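Side-chain contacts in putative esterase (Bacteroides intestinalis DSM 17393, PDB 5VOL), which hydrolyses ferulic acid esters as a carbohydrate esterase of family CE1 and works together with xylanases: residues T14-S19 with N23-Y28; V46-H51 with P118-K123; D71-S76 with Q263-V268; V213-D218 with I230-A235. All coordinates share one frame; numbering follows the deposited sequence.

Contact 1. Residues T14-S19 with N23-Y28; sequences TDTLFS and NSKRAY
Tyr-28 has CG between its backbone N and carbonyl carbon (chi1 66°). This lays the ring alongside Asp-15, with Asp-15 CA over one face and offset toward the rim. Asp-15 CB comes within 3.3 Å of Tyr-28 OH, and carboxylate and ring planes are 25° apart. One carboxylate oxygen, Asp-15 OD1, accepts the N-H of Thr-16 at 2.7 Å, helping to hold the group. The hydroxyl of Tyr-28 bonds to those of Tyr-119 and Tyr-124. With an alanine in place of Tyr-28, Asp-15 would probably lose the ring beside it, and the hydroxyls of Tyr-119 and Tyr-124 a shared partner. The strands form an antiparallel beta hairpin at one edge of the main sheet. Its hydrogen-bonded pairs are Asp-15 with Tyr-28, Leu-17 with Arg-26 and Ser-19 with Ser-24. The shortest rung runs from Arg-26 N to Leu-17 O, 2.7 Å. Asn-23 and Ser-24 both face Ser-19, which makes a G1 beta bulge at the turn. On the face with Thr-16 and Ala-27, Thr-16 CG2 sits 4.1 Å from Ala-27 CB. Phe-18 shares this face. Its ring runs along the backbone of Ser-24, with CE1 3.7 Å from Ser-24 N. Asn-23 OD1 meets the ring edge at Phe-18 CZ, 3.5 Å, with the amide plane nearly perpendicular to the ring. Arg-26 bends away from strand 14-19; its NE donates to Lys-25 O and its NH1 to Asn-88 O.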
loop_
_atom_site.group_PDB
_atom_site.type_symbol
_atom_site.label_atom_id
_atom_site.label_comp_id
_atom_site.label_asym_id
_atom_site.label_seq_id
_atom_site.Cartn_x
_atom_site.Cartn_y
_atom_site.Cartn_z
ATOM N N THR C 14 16.605 -13.354 -24.248
ATOM C CA THR C 14 18.008 -13.028 -24.010
ATOM C C THR C 14 18.807 -13.226 -25.305
ATOM O O THR C 14 18.730 -14.275 -25.933
ATOM C CB THR C 14 18.598 -13.882 -22.873
ATOM O OG1 THR C 14 18.050 -13.445 -21.618
ATOM C CG2 THR C 14 20.119 -13.744 -22.818
ATOM N N ASP C 15 19.554 -12.206 -25.708
ATOM C CA ASP C 15 20.361 -12.297 -26.917
ATOM C C ASP C 15 21.692 -11.583 -26.693
ATOM O O ASP C 15 21.995 -11.148 -25.571
ATOM C CB ASP C 15 19.602 -11.695 -28.109
ATOM C CG ASP C 15 19.959 -12.362 -29.433
ATOM O OD1 ASP C 15 21.073 -12.911 -29.555
ATOM O OD2 ASP C 15 19.112 -12.340 -30.347
ATOM N N THR C 16 22.493 -11.466 -27.752
ATOM C CA THR C 16 23.768 -10.759 -27.651
ATOM C C THR C 16 23.994 -9.858 -28.851
ATOM O O THR C 16 23.571 -10.164 -29.960
ATOM C CB THR C 16 24.976 -11.727 -27.538
ATOM O OG1 THR C 16 25.191 -12.370 -28.796
ATOM C CG2 THR C 16 24.728 -12.779 -26.485
ATOM N N LEU C 17 24.655 -8.736 -28.600
ATOM C CA LEU C 17 25.114 -7.828 -29.636
ATOM C C LEU C 17 26.640 -7.754 -29.583
ATOM O O LEU C 17 27.215 -7.609 -28.503
ATOM C CB LEU C 17 24.508 -6.445 -29.430
ATOM C CG LEU C 17 25.058 -5.345 -30.321
ATOM C CD1 LEU C 17 24.749 -5.644 -31.787
ATOM C CD2 LEU C 17 24.501 -4.004 -29.903
ATOM N N PHE C 18 27.316 -7.862 -30.720
ATOM C CA PHE C 18 28.766 -7.687 -30.679
ATOM C C PHE C 18 29.144 -6.214 -30.742
ATOM O O PHE C 18 28.744 -5.507 -31.653
ATOM C CB PHE C 18 29.474 -8.434 -31.807
ATOM C CG PHE C 18 30.967 -8.249 -31.777
ATOM C CD1 PHE C 18 31.739 -8.971 -30.883
ATOM C CD2 PHE C 18 31.586 -7.310 -32.593
ATOM C CE1 PHE C 18 33.119 -8.793 -30.826
ATOM C CE2 PHE C 18 32.960 -7.127 -32.542
ATOM C CZ PHE C 18 33.729 -7.874 -31.652
ATOM N N SER C 19 29.920 -5.754 -29.767
ATOM C CA SER C 19 30.340 -4.356 -29.728
ATOM C C SER C 19 31.756 -4.175 -30.280
ATOM O O SER C 19 32.706 -4.770 -29.762
ATOM C CB SER C 19 30.281 -3.824 -28.301
ATOM O OG SER C 19 30.912 -2.558 -28.190
ATOM N N ASN C 23 35.014 -4.358 -28.213
ATOM C CA ASN C 23 35.536 -5.635 -28.691
ATOM C C ASN C 23 35.023 -6.796 -27.842
ATOM O O ASN C 23 35.796 -7.625 -27.344
ATOM C CB ASN C 23 37.068 -5.643 -28.709
ATOM C CG ASN C 23 37.617 -6.843 -29.454
ATOM O OD1 ASN C 23 36.999 -7.315 -30.406
ATOM N ND2 ASN C 23 38.754 -7.364 -29.007
ATOM N N SER C 24 33.704 -6.866 -27.692
ATOM C CA SER C 24 33.117 -7.817 -26.765
ATOM C C SER C 24 31.670 -8.125 -27.151
ATOM O O SER C 24 30.924 -7.227 -27.536
ATOM C CB SER C 24 33.200 -7.255 -25.339
ATOM O OG SER C 24 32.590 -8.110 -24.380
ATOM N N LYS C 25 31.299 -9.400 -27.084
ATOM C CA LYS C 25 29.897 -9.790 -27.149
ATOM C C LYS C 25 29.204 -9.242 -25.903
ATOM O O LYS C 25 29.653 -9.468 -24.780
ATOM C CB LYS C 25 29.745 -11.311 -27.224
ATOM C CG LYS C 25 29.950 -11.898 -28.607
ATOM C CD LYS C 25 29.985 -13.423 -28.565
ATOM C CE LYS C 25 28.803 -13.985 -27.773
ATOM N NZ LYS C 25 28.895 -15.473 -27.627
ATOM N N ARG C 26 28.133 -8.490 -26.099
ATOM C CA ARG C 26 27.392 -7.967 -24.963
ATOM C C ARG C 26 26.013 -8.610 -24.922
ATOM O O ARG C 26 25.193 -8.414 -25.827
ATOM C CB ARG C 26 27.284 -6.443 -25.046
ATOM C CG ARG C 26 28.566 -5.697 -24.672
ATOM C CD ARG C 26 28.830 -5.765 -23.172
ATOM N NE ARG C 26 29.757 -6.831 -22.802
ATOM C CZ ARG C 26 30.100 -7.125 -21.553
ATOM N NH1 ARG C 26 29.558 -6.458 -20.534
ATOM N NH2 ARG C 26 30.976 -8.098 -21.315
ATOM N N ALA C 27 25.770 -9.408 -23.891
ATOM C CA ALA C 27 24.464 -10.016 -23.717
ATOM C C ALA C 27 23.462 -8.967 -23.224
ATOM O O ALA C 27 23.827 -7.972 -22.597
ATOM C CB ALA C 27 24.533 -11.185 -22.743
ATOM N N TYR C 28 22.196 -9.206 -23.511
ATOM C CA TYR C 28 21.132 -8.356 -22.995
ATOM C C TYR C 28 19.874 -9.189 -22.842
ATOM O O TYR C 28 19.740 -10.245 -23.459
ATOM C CB TYR C 28 20.885 -7.166 -23.923
ATOM C CG TYR C 28 20.337 -7.563 -25.278
ATOM C CD1 TYR C 28 21.187 -7.818 -26.347
ATOM C CD2 TYR C 28 18.965 -7.665 -25.498
ATOM C CE1 TYR C 28 20.696 -8.182 -27.587
ATOM C CE2 TYR C 28 18.468 -8.022 -26.733
ATOM C CZ TYR C 28 19.336 -8.277 -27.775
ATOM O OH TYR C 28 18.835 -8.634 -29.007
#

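Contact 2. Residues V46-H51 with P118-K123; sequences VLYLLH and PYIEKK
Val-46 and Tyr-48 lie on strand 46-50, inside the central sheet, and meet Ile-120 and Glu-121 of helix 108-123, which packs on the sheet. Tyr-48 OH donates to Glu-121 OE2 at 2.6 Å, a short bond in a buried place. The oxygen lies at the ring edge, near the ring plane. It is met on its anti side, and ring and carboxylate planes are 31° apart. Glu-121 reaches the hydroxyl with its chain extended beyond CG (chi2 -171°). The same OE2 forms a salt bridge with Arg-133, which probably stabilises the buried charge. Val-46 CG1 packs 3.8 Å from Glu-121 OE2, while Val-46 CG2 sits over one face of the Tyr-48 ring. Ile-120 CG2 is 4.2 Å from Tyr-48 OH. A phenylalanine in place of Tyr-48 would probably leave buried OE2 without its hydroxyl donor, with Arg-133 still beside it. Phe-112 meets the Tyr-48 ring edge-to-face. This buried hydrogen bond ties helix to sheet, in the helix-on-sheet packing of the alpha/beta-hydrolase fold.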
loop_
_atom_site.group_PDB
_atom_site.type_symbol
_atom_site.label_atom_id
_atom_site.label_comp_id
_atom_site.label_asym_id
_atom_site.label_seq_id
_atom_site.Cartn_x
_atom_site.Cartn_y
_atom_site.Cartn_z
ATOM N N VAL C 46 10.172 2.765 -24.439
ATOM C CA VAL C 46 11.184 1.870 -23.910
ATOM C C VAL C 46 11.677 2.345 -22.554
ATOM O O VAL C 46 11.822 3.549 -22.302
ATOM C CB VAL C 46 12.395 1.714 -24.878
ATOM C CG1 VAL C 46 13.132 3.030 -25.032
ATOM C CG2 VAL C 46 13.342 0.629 -24.364
ATOM N N LEU C 47 11.892 1.373 -21.675
ATOM C CA LEU C 47 12.555 1.595 -20.406
ATOM C C LEU C 47 13.876 0.813 -20.387
ATOM O O LEU C 47 13.880 -0.415 -20.522
ATOM C CB LEU C 47 11.668 1.149 -19.226
ATOM C CG LEU C 47 12.350 1.156 -17.852
ATOM C CD1 LEU C 47 12.692 2.578 -17.438
ATOM C CD2 LEU C 47 11.448 0.493 -16.789
ATOM N N TYR C 48 14.988 1.523 -20.218
ATOM C CA TYR C 48 16.267 0.863 -19.966
ATOM C C TYR C 48 16.361 0.592 -18.470
ATOM O O TYR C 48 16.296 1.499 -17.655
ATOM C CB TYR C 48 17.437 1.716 -20.490
ATOM C CG TYR C 48 17.375 1.802 -21.998
ATOM C CD1 TYR C 48 17.931 0.797 -22.788
ATOM C CD2 TYR C 48 16.704 2.845 -22.633
ATOM C CE1 TYR C 48 17.840 0.839 -24.172
ATOM C CE2 TYR C 48 16.605 2.894 -24.009
ATOM C CZ TYR C 48 17.183 1.894 -24.773
ATOM O OH TYR C 48 17.080 1.932 -26.145
ATOM N N LEU C 49 16.469 -0.675 -18.109
ATOM C CA LEU C 49 16.453 -1.051 -16.701
ATOM C C LEU C 49 17.777 -1.737 -16.319
ATOM O O LEU C 49 18.014 -2.887 -16.677
ATOM C CB LEU C 49 15.263 -1.967 -16.425
ATOM C CG LEU C 49 14.996 -2.442 -14.991
ATOM C CD1 LEU C 49 14.731 -1.252 -14.079
ATOM C CD2 LEU C 49 13.787 -3.360 -15.000
ATOM N N LEU C 50 18.599 -1.035 -15.555
ATOM C CA LEU C 50 19.999 -1.421 -15.344
ATOM C C LEU C 50 20.240 -2.212 -14.054
ATOM O O LEU C 50 19.633 -1.921 -13.007
ATOM C CB LEU C 50 20.878 -0.160 -15.346
ATOM C CG LEU C 50 20.693 0.821 -16.508
ATOM C CD1 LEU C 50 21.685 1.989 -16.400
ATOM C CD2 LEU C 50 20.824 0.137 -17.884
ATOM N N HIS C 51 21.137 -3.203 -14.128
ATOM C CA HIS C 51 21.455 -4.033 -12.961
ATOM C C HIS C 51 22.556 -3.425 -12.103
ATOM O O HIS C 51 23.153 -2.412 -12.467
ATOM C CB HIS C 51 21.861 -5.450 -13.381
ATOM C CG HIS C 51 23.128 -5.511 -14.174
ATOM N ND1 HIS C 51 24.369 -5.257 -13.623
ATOM C CD2 HIS C 51 23.353 -5.806 -15.479
ATOM C CE1 HIS C 51 25.297 -5.383 -14.554
ATOM N NE2 HIS C 51 24.710 -5.726 -15.688
ATOM N N PRO C 118 20.760 2.274 -30.636
ATOM C CA PRO C 118 20.208 2.212 -31.998
ATOM C C PRO C 118 19.789 0.807 -32.424
ATOM O O PRO C 118 18.757 0.652 -33.073
ATOM C CB PRO C 118 21.363 2.729 -32.865
ATOM C CG PRO C 118 22.115 3.638 -31.965
ATOM C CD PRO C 118 22.047 2.985 -30.597
ATOM N N TYR C 119 20.573 -0.200 -32.066
ATOM C CA TYR C 119 20.265 -1.577 -32.436
ATOM C C TYR C 119 18.974 -2.068 -31.772
ATOM O O TYR C 119 18.138 -2.699 -32.417
ATOM C CB TYR C 119 21.431 -2.491 -32.055
ATOM C CG TYR C 119 21.094 -3.968 -31.929
ATOM C CD1 TYR C 119 20.740 -4.501 -30.711
ATOM C CD2 TYR C 119 21.173 -4.829 -33.021
ATOM C CE1 TYR C 119 20.451 -5.838 -30.565
ATOM C CE2 TYR C 119 20.887 -6.197 -32.881
ATOM C CZ TYR C 119 20.521 -6.680 -31.639
ATOM O OH TYR C 119 20.224 -8.015 -31.428
ATOM N N ILE C 120 18.837 -1.797 -30.477
ATOM C CA ILE C 120 17.669 -2.226 -29.720
ATOM C C ILE C 120 16.404 -1.557 -30.246
ATOM O O ILE C 120 15.382 -2.214 -30.479
ATOM C CB ILE C 120 17.824 -1.898 -28.205
ATOM C CG1 ILE C 120 18.826 -2.833 -27.543
ATOM C CG2 ILE C 120 16.479 -1.982 -27.474
ATOM C CD1 ILE C 120 18.437 -4.293 -27.573
ATOM N N GLU C 121 16.476 -0.246 -30.439
ATOM C CA GLU C 121 15.274 0.525 -30.726
ATOM C C GLU C 121 14.769 0.298 -32.138
ATOM O O GLU C 121 13.588 0.494 -32.407
ATOM C CB GLU C 121 15.519 2.002 -30.454
ATOM C CG GLU C 121 15.693 2.232 -28.966
ATOM C CD GLU C 121 15.737 3.681 -28.579
ATOM O OE1 GLU C 121 15.554 4.558 -29.453
ATOM O OE2 GLU C 121 15.949 3.941 -27.378
ATOM N N LYS C 122 15.655 -0.154 -33.024
ATOM C CA LYS C 122 15.252 -0.605 -34.348
ATOM C C LYS C 122 14.700 -2.030 -34.310
ATOM O O LYS C 122 13.637 -2.311 -34.850
ATOM C CB LYS C 122 16.435 -0.528 -35.323
ATOM C CG LYS C 122 16.177 -1.190 -36.668
ATOM C CD LYS C 122 17.375 -0.997 -37.610
ATOM C CE LYS C 122 17.191 -1.756 -38.919
ATOM N NZ LYS C 122 18.370 -1.597 -39.836
ATOM N N LYS C 123 15.412 -2.932 -33.650
ATOM C CA LYS C 123 15.025 -4.335 -33.657
ATOM C C LYS C 123 13.701 -4.578 -32.940
ATOM O O LYS C 123 12.912 -5.427 -33.350
ATOM C CB LYS C 123 16.116 -5.187 -33.015
ATOM C CG LYS C 123 15.773 -6.658 -32.919
ATOM C CD LYS C 123 17.046 -7.483 -32.797
ATOM C CE LYS C 123 16.758 -8.972 -32.910
ATOM N NZ LYS C 123 18.014 -9.747 -33.005
#

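Contact 3. Residues D71-S76 with Q263-V268; sequences DRLVAS and QCLPFV
Leu-73 and Pro-266 mark the closest approach of two helical segments, with their CA atoms 7.8 Å apart. Segment 71-76 belongs to helix 66-76, and segment 263-268 to helix 254-271. The second helix is kinked: the N of Gln-263 and that of Pro-266 make no bond to the turn before, and the proline has no hydrogen to give. Leu-73 carries the whole contact from its side. Its CG is anti to the carbonyl carbon (chi1 -65°) and its CD1 is anti to CA (chi2 -179°), which makes CD1 the methyl that touches the other helix. Leu-73 CD1 touches the proline ring at Pro-266 CD, 3.9 Å, and at Pro-266 CG, 4.1 Å. The two side chains cross at about a right angle. The same methyl lies 4.1 Å from Leu-265 CB. One methyl therefore rests on two consecutive residues of the opposing helix. The interaction is purely apolar. In the alpha/beta-hydrolase fold this is packing between two helices that flank the same face of the central sheet. Helix 254-271 turns other residues to that sheet: Cys-264 packs on Tyr-160, and Phe-267 meets Phe-216 edge-to-face. Helix 66-76 also reaches a second subunit, where Arg-72 NH1 forms a salt bridge with Asp-253 of that subunit. Ser-76 packs there on Asp-249 of the same neighbouring subunit, a residue that binds calcium.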
loop_
_atom_site.group_PDB
_atom_site.type_symbol
_atom_site.label_atom_id
_atom_site.label_comp_id
_atom_site.label_asym_id
_atom_site.label_seq_id
_atom_site.Cartn_x
_atom_site.Cartn_y
_atom_site.Cartn_z
ATOM N N ASP C 71 2.830 -7.958 -16.644
ATOM C CA ASP C 71 1.578 -8.607 -17.012
ATOM C C ASP C 71 0.428 -8.142 -16.106
ATOM O O ASP C 71 -0.676 -7.895 -16.582
ATOM C CB ASP C 71 1.711 -10.125 -16.951
ATOM C CG ASP C 71 2.539 -10.691 -18.105
ATOM O OD1 ASP C 71 2.769 -9.964 -19.097
ATOM O OD2 ASP C 71 2.949 -11.864 -18.003
ATOM N N ARG C 72 0.712 -8.007 -14.809
ATOM C CA ARG C 72 -0.230 -7.420 -13.857
ATOM C C ARG C 72 -0.557 -5.954 -14.192
ATOM O O ARG C 72 -1.730 -5.583 -14.341
ATOM C CB ARG C 72 0.329 -7.535 -12.423
ATOM C CG ARG C 72 -0.468 -6.767 -11.374
ATOM C CD ARG C 72 -1.675 -7.581 -10.883
ATOM N NE ARG C 72 -1.324 -8.621 -9.914
ATOM C CZ ARG C 72 -1.262 -9.922 -10.184
ATOM N NH1 ARG C 72 -0.952 -10.784 -9.223
ATOM N NH2 ARG C 72 -1.523 -10.371 -11.405
ATOM N N LEU C 73 0.465 -5.113 -14.325
ATOM C CA LEU C 73 0.224 -3.686 -14.456
ATOM C C LEU C 73 -0.304 -3.306 -15.849
ATOM O O LEU C 73 -1.038 -2.326 -15.994
ATOM C CB LEU C 73 1.498 -2.903 -14.115
ATOM C CG LEU C 73 1.917 -3.074 -12.644
ATOM C CD1 LEU C 73 3.158 -2.276 -12.290
ATOM C CD2 LEU C 73 0.771 -2.718 -11.691
ATOM N N VAL C 74 0.035 -4.085 -16.872
ATOM C CA VAL C 74 -0.519 -3.820 -18.197
ATOM C C VAL C 74 -2.022 -4.138 -18.194
ATOM O O VAL C 74 -2.816 -3.379 -18.735
ATOM C CB VAL C 74 0.203 -4.626 -19.300
ATOM C CG1 VAL C 74 -0.633 -4.668 -20.560
ATOM C CG2 VAL C 74 1.611 -4.031 -19.578
ATOM N N ALA C 75 -2.409 -5.237 -17.558
ATOM C CA ALA C 75 -3.819 -5.647 -17.522
ATOM C C ALA C 75 -4.706 -4.668 -16.746
ATOM O O ALA C 75 -5.871 -4.509 -17.073
ATOM C CB ALA C 75 -3.948 -7.029 -16.940
ATOM N N SER C 76 -4.152 -4.017 -15.727
ATOM C CA SER C 76 -4.905 -3.053 -14.929
ATOM C C SER C 76 -4.869 -1.649 -15.532
ATOM O O SER C 76 -5.569 -0.754 -15.069
ATOM C CB SER C 76 -4.364 -2.993 -13.504
ATOM O OG SER C 76 -3.134 -2.277 -13.466
ATOM N N GLN C 263 6.213 0.910 -8.355
ATOM C CA GLN C 263 6.148 2.372 -8.422
ATOM C C GLN C 263 6.773 2.899 -9.718
ATOM O O GLN C 263 6.282 3.869 -10.329
ATOM C CB GLN C 263 6.842 2.985 -7.207
ATOM C CG GLN C 263 6.021 2.809 -5.940
ATOM C CD GLN C 263 6.861 2.694 -4.678
ATOM O OE1 GLN C 263 6.387 2.169 -3.665
ATOM N NE2 GLN C 263 8.107 3.192 -4.722
ATOM N N CYS C 264 7.856 2.249 -10.134
ATOM C CA CYS C 264 8.616 2.678 -11.313
ATOM C C CYS C 264 7.827 2.564 -12.608
ATOM O O CYS C 264 7.791 3.498 -13.391
ATOM C CB CYS C 264 9.907 1.864 -11.436
ATOM S SG CYS C 264 10.915 2.274 -12.886
ATOM N N LEU C 265 7.207 1.417 -12.844
ATOM C CA LEU C 265 6.536 1.209 -14.120
ATOM C C LEU C 265 5.328 2.140 -14.324
ATOM O O LEU C 265 5.173 2.730 -15.411
ATOM C CB LEU C 265 6.138 -0.258 -14.257
ATOM C CG LEU C 265 7.382 -1.170 -14.329
ATOM C CD1 LEU C 265 6.968 -2.635 -14.301
ATOM C CD2 LEU C 265 8.222 -0.849 -15.591
ATOM N N PRO C 266 4.488 2.316 -13.289
ATOM C CA PRO C 266 3.424 3.327 -13.467
ATOM C C PRO C 266 3.962 4.751 -13.596
ATOM O O PRO C 266 3.374 5.566 -14.307
ATOM C CB PRO C 266 2.566 3.183 -12.187
ATOM C CG PRO C 266 2.760 1.738 -11.771
ATOM C CD PRO C 266 4.247 1.448 -12.120
ATOM N N PHE C 267 5.062 5.046 -12.909
ATOM C CA PHE C 267 5.689 6.361 -12.962
ATOM C C PHE C 267 6.134 6.735 -14.376
ATOM O O PHE C 267 5.746 7.784 -14.881
ATOM C CB PHE C 267 6.881 6.418 -12.003
ATOM C CG PHE C 267 7.800 7.595 -12.225
ATOM C CD1 PHE C 267 7.400 8.891 -11.901
ATOM C CD2 PHE C 267 9.084 7.398 -12.715
ATOM C CE1 PHE C 267 8.250 9.974 -12.094
ATOM C CE2 PHE C 267 9.952 8.481 -12.911
ATOM C CZ PHE C 267 9.531 9.768 -12.598
ATOM N N VAL C 268 6.947 5.898 -15.023
ATOM C CA VAL C 268 7.392 6.251 -16.378
ATOM C C VAL C 268 6.203 6.267 -17.344
ATOM O O VAL C 268 6.159 7.070 -18.281
ATOM C CB VAL C 268 8.506 5.301 -16.902
ATOM C CG1 VAL C 268 9.700 5.348 -15.966
ATOM C CG2 VAL C 268 8.007 3.884 -17.025
#

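Contact 4. Residues V213-D218 with I230-A235; sequences VAWFVD and IEFYQA
Val-217 of strand 214-218 faces helix 226-238, and its CA lies 7.5 Å from that of Tyr-233. The side chain that bridges the gap is Phe-232. Its CG is anti to the backbone N (chi1 173°), which carries the ring toward the strand. Val-217 CG2 meets this ring obliquely, 3.6 Å from Phe-232 CE2 and 3.8 Å from Phe-232 CD2. The two side chains cross at a slant. Trp-215 adds a looser touch, with CE3 4.4 Å from Phe-232 CZ, near the plane of the phenylalanine ring and at its edge. Val-213 CG1 covers part of one face of the indole, and Trp-215 NE1 is hydrogen-bonded to Leu-210 O. All three touching residues are buried and the packing is apolar. Strand, helix and strand 244-246 make a beta-alpha-beta unit. Helix 140-151 lies beside it, and its Thr-146 and Gln-150 touch both Trp-215 and Phe-232.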
loop_
_atom_site.group_PDB
_atom_site.type_symbol
_atom_site.label_atom_id
_atom_site.label_comp_id
_atom_site.label_asym_id
_atom_site.label_seq_id
_atom_site.Cartn_x
_atom_site.Cartn_y
_atom_site.Cartn_z
ATOM N N VAL C 213 13.570 16.809 -17.073
ATOM C CA VAL C 213 13.488 15.385 -16.791
ATOM C C VAL C 213 12.682 15.156 -15.507
ATOM O O VAL C 213 12.793 15.922 -14.557
ATOM C CB VAL C 213 14.917 14.767 -16.671
ATOM C CG1 VAL C 213 14.851 13.280 -16.357
ATOM C CG2 VAL C 213 15.710 15.003 -17.979
ATOM N N ALA C 214 11.860 14.110 -15.489
ATOM C CA ALA C 214 11.148 13.728 -14.275
ATOM C C ALA C 214 12.022 12.781 -13.463
ATOM O O ALA C 214 12.524 11.809 -14.016
ATOM C CB ALA C 214 9.813 13.060 -14.616
ATOM N N TRP C 215 12.184 13.059 -12.171
ATOM C CA TRP C 215 13.072 12.276 -11.302
ATOM C C TRP C 215 12.343 11.601 -10.143
ATOM O O TRP C 215 11.494 12.209 -9.498
ATOM C CB TRP C 215 14.177 13.169 -10.728
ATOM C CG TRP C 215 14.915 13.985 -11.751
ATOM C CD1 TRP C 215 14.555 15.208 -12.230
ATOM C CD2 TRP C 215 16.162 13.654 -12.392
ATOM N NE1 TRP C 215 15.490 15.660 -13.129
ATOM C CE2 TRP C 215 16.484 14.723 -13.252
ATOM C CE3 TRP C 215 17.028 12.559 -12.320
ATOM C CZ2 TRP C 215 17.638 14.731 -14.050
ATOM C CZ3 TRP C 215 18.186 12.567 -13.112
ATOM C CH2 TRP C 215 18.469 13.646 -13.971
ATOM N N PHE C 216 12.694 10.350 -9.868
ATOM C CA PHE C 216 12.125 9.606 -8.741
ATOM C C PHE C 216 13.275 8.879 -8.038
ATOM O O PHE C 216 13.968 8.078 -8.658
ATOM C CB PHE C 216 11.059 8.619 -9.238
ATOM C CG PHE C 216 10.051 8.195 -8.191
ATOM C CD1 PHE C 216 10.442 7.487 -7.058
ATOM C CD2 PHE C 216 8.696 8.480 -8.365
ATOM C CE1 PHE C 216 9.511 7.077 -6.106
ATOM C CE2 PHE C 216 7.753 8.076 -7.423
ATOM C CZ PHE C 216 8.157 7.378 -6.279
ATOM N N VAL C 217 13.490 9.182 -6.762
ATOM C CA VAL C 217 14.550 8.556 -5.973
ATOM C C VAL C 217 13.954 7.705 -4.850
ATOM O O VAL C 217 13.158 8.191 -4.037
ATOM C CB VAL C 217 15.493 9.620 -5.400
ATOM C CG1 VAL C 217 16.533 8.987 -4.476
ATOM C CG2 VAL C 217 16.157 10.385 -6.562
ATOM N N ASP C 218 14.351 6.436 -4.803
ATOM C CA ASP C 218 13.717 5.438 -3.932
ATOM C C ASP C 218 14.797 4.608 -3.236
ATOM O O ASP C 218 15.498 3.861 -3.912
ATOM C CB ASP C 218 12.804 4.547 -4.785
ATOM C CG ASP C 218 12.011 3.541 -3.988
ATOM O OD1 ASP C 218 11.928 3.637 -2.743
ATOM O OD2 ASP C 218 11.432 2.647 -4.646
ATOM N N ILE C 230 20.180 10.823 0.005
ATOM C CA ILE C 230 19.674 11.979 0.714
ATOM C C ILE C 230 20.374 13.239 0.220
ATOM O O ILE C 230 19.725 14.260 -0.042
ATOM C CB ILE C 230 19.851 11.823 2.243
ATOM C CG1 ILE C 230 18.811 10.835 2.795
ATOM C CG2 ILE C 230 19.752 13.176 2.925
ATOM C CD1 ILE C 230 18.996 10.470 4.278
ATOM N N GLU C 231 21.698 13.175 0.081
ATOM C CA GLU C 231 22.447 14.328 -0.405
ATOM C C GLU C 231 22.015 14.700 -1.813
ATOM O O GLU C 231 21.924 15.879 -2.157
ATOM C CB GLU C 231 23.963 14.058 -0.397
ATOM C CG GLU C 231 24.567 13.836 0.964
ATOM C CD GLU C 231 26.030 13.403 0.855
ATOM O OE1 GLU C 231 26.724 13.863 -0.080
ATOM O OE2 GLU C 231 26.470 12.589 1.681
ATOM N N PHE C 232 21.783 13.697 -2.647
ATOM C CA PHE C 232 21.309 13.972 -3.991
ATOM C C PHE C 232 19.953 14.678 -3.942
ATOM O O PHE C 232 19.733 15.687 -4.620
ATOM C CB PHE C 232 21.197 12.682 -4.796
ATOM C CG PHE C 232 20.567 12.868 -6.142
ATOM C CD1 PHE C 232 21.334 13.220 -7.239
ATOM C CD2 PHE C 232 19.200 12.702 -6.310
ATOM C CE1 PHE C 232 20.752 13.393 -8.484
ATOM C CE2 PHE C 232 18.614 12.868 -7.550
ATOM C CZ PHE C 232 19.387 13.215 -8.635
ATOM N N TYR C 233 19.038 14.147 -3.139
ATOM C CA TYR C 233 17.708 14.744 -3.066
ATOM C C TYR C 233 17.788 16.177 -2.532
ATOM O O TYR C 233 17.208 17.095 -3.112
ATOM C CB TYR C 233 16.755 13.911 -2.194
ATOM C CG TYR C 233 15.397 14.576 -2.102
ATOM C CD1 TYR C 233 14.652 14.828 -3.255
ATOM C CD2 TYR C 233 14.884 14.992 -0.881
ATOM C CE1 TYR C 233 13.423 15.461 -3.190
ATOM C CE2 TYR C 233 13.653 15.625 -0.804
ATOM C CZ TYR C 233 12.934 15.857 -1.960
ATOM O OH TYR C 233 11.714 16.490 -1.884
ATOM N N GLN C 234 18.508 16.368 -1.430
ATOM C CA GLN C 234 18.675 17.702 -0.861
ATOM C C GLN C 234 19.249 18.686 -1.893
ATOM O O GLN C 234 18.740 19.803 -2.029
ATOM C CB GLN C 234 19.550 17.639 0.393
ATOM C CG GLN C 234 18.811 17.006 1.585
ATOM C CD GLN C 234 19.691 16.781 2.797
ATOM O OE1 GLN C 234 20.885 16.473 2.673
ATOM N NE2 GLN C 234 19.101 16.916 3.989
ATOM N N ALA C 235 20.261 18.263 -2.650
ATOM C CA ALA C 235 20.817 19.120 -3.709
ATOM C C ALA C 235 19.771 19.458 -4.779
ATOM O O ALA C 235 19.666 20.602 -5.213
ATOM C CB ALA C 235 22.032 18.463 -4.353
#

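Contacts 1, 2 and 4 all reach the same mixed eight-stranded sheet. Contact 1 is the hairpin at one edge; contact 4 lies toward the far edge, about 32 Å away between centres, on the opposite side of the chain's centre. Contact 2 sits between them, 13 Å from contact 1, which it touches through Leu-17 and Tyr-119. Contact 3 joins two helices, 18 Å from contact 2, and Leu-265 touches Leu-47. Along the chain contact 1 closes first. Contacts 2 and 3 alternate their segments, and contact 4 falls between the two segments of contact 3. Phe-267 of contact 3 packs on Ala-214. Contact 3 and the Leu-47 touch join early and late parts of the chain.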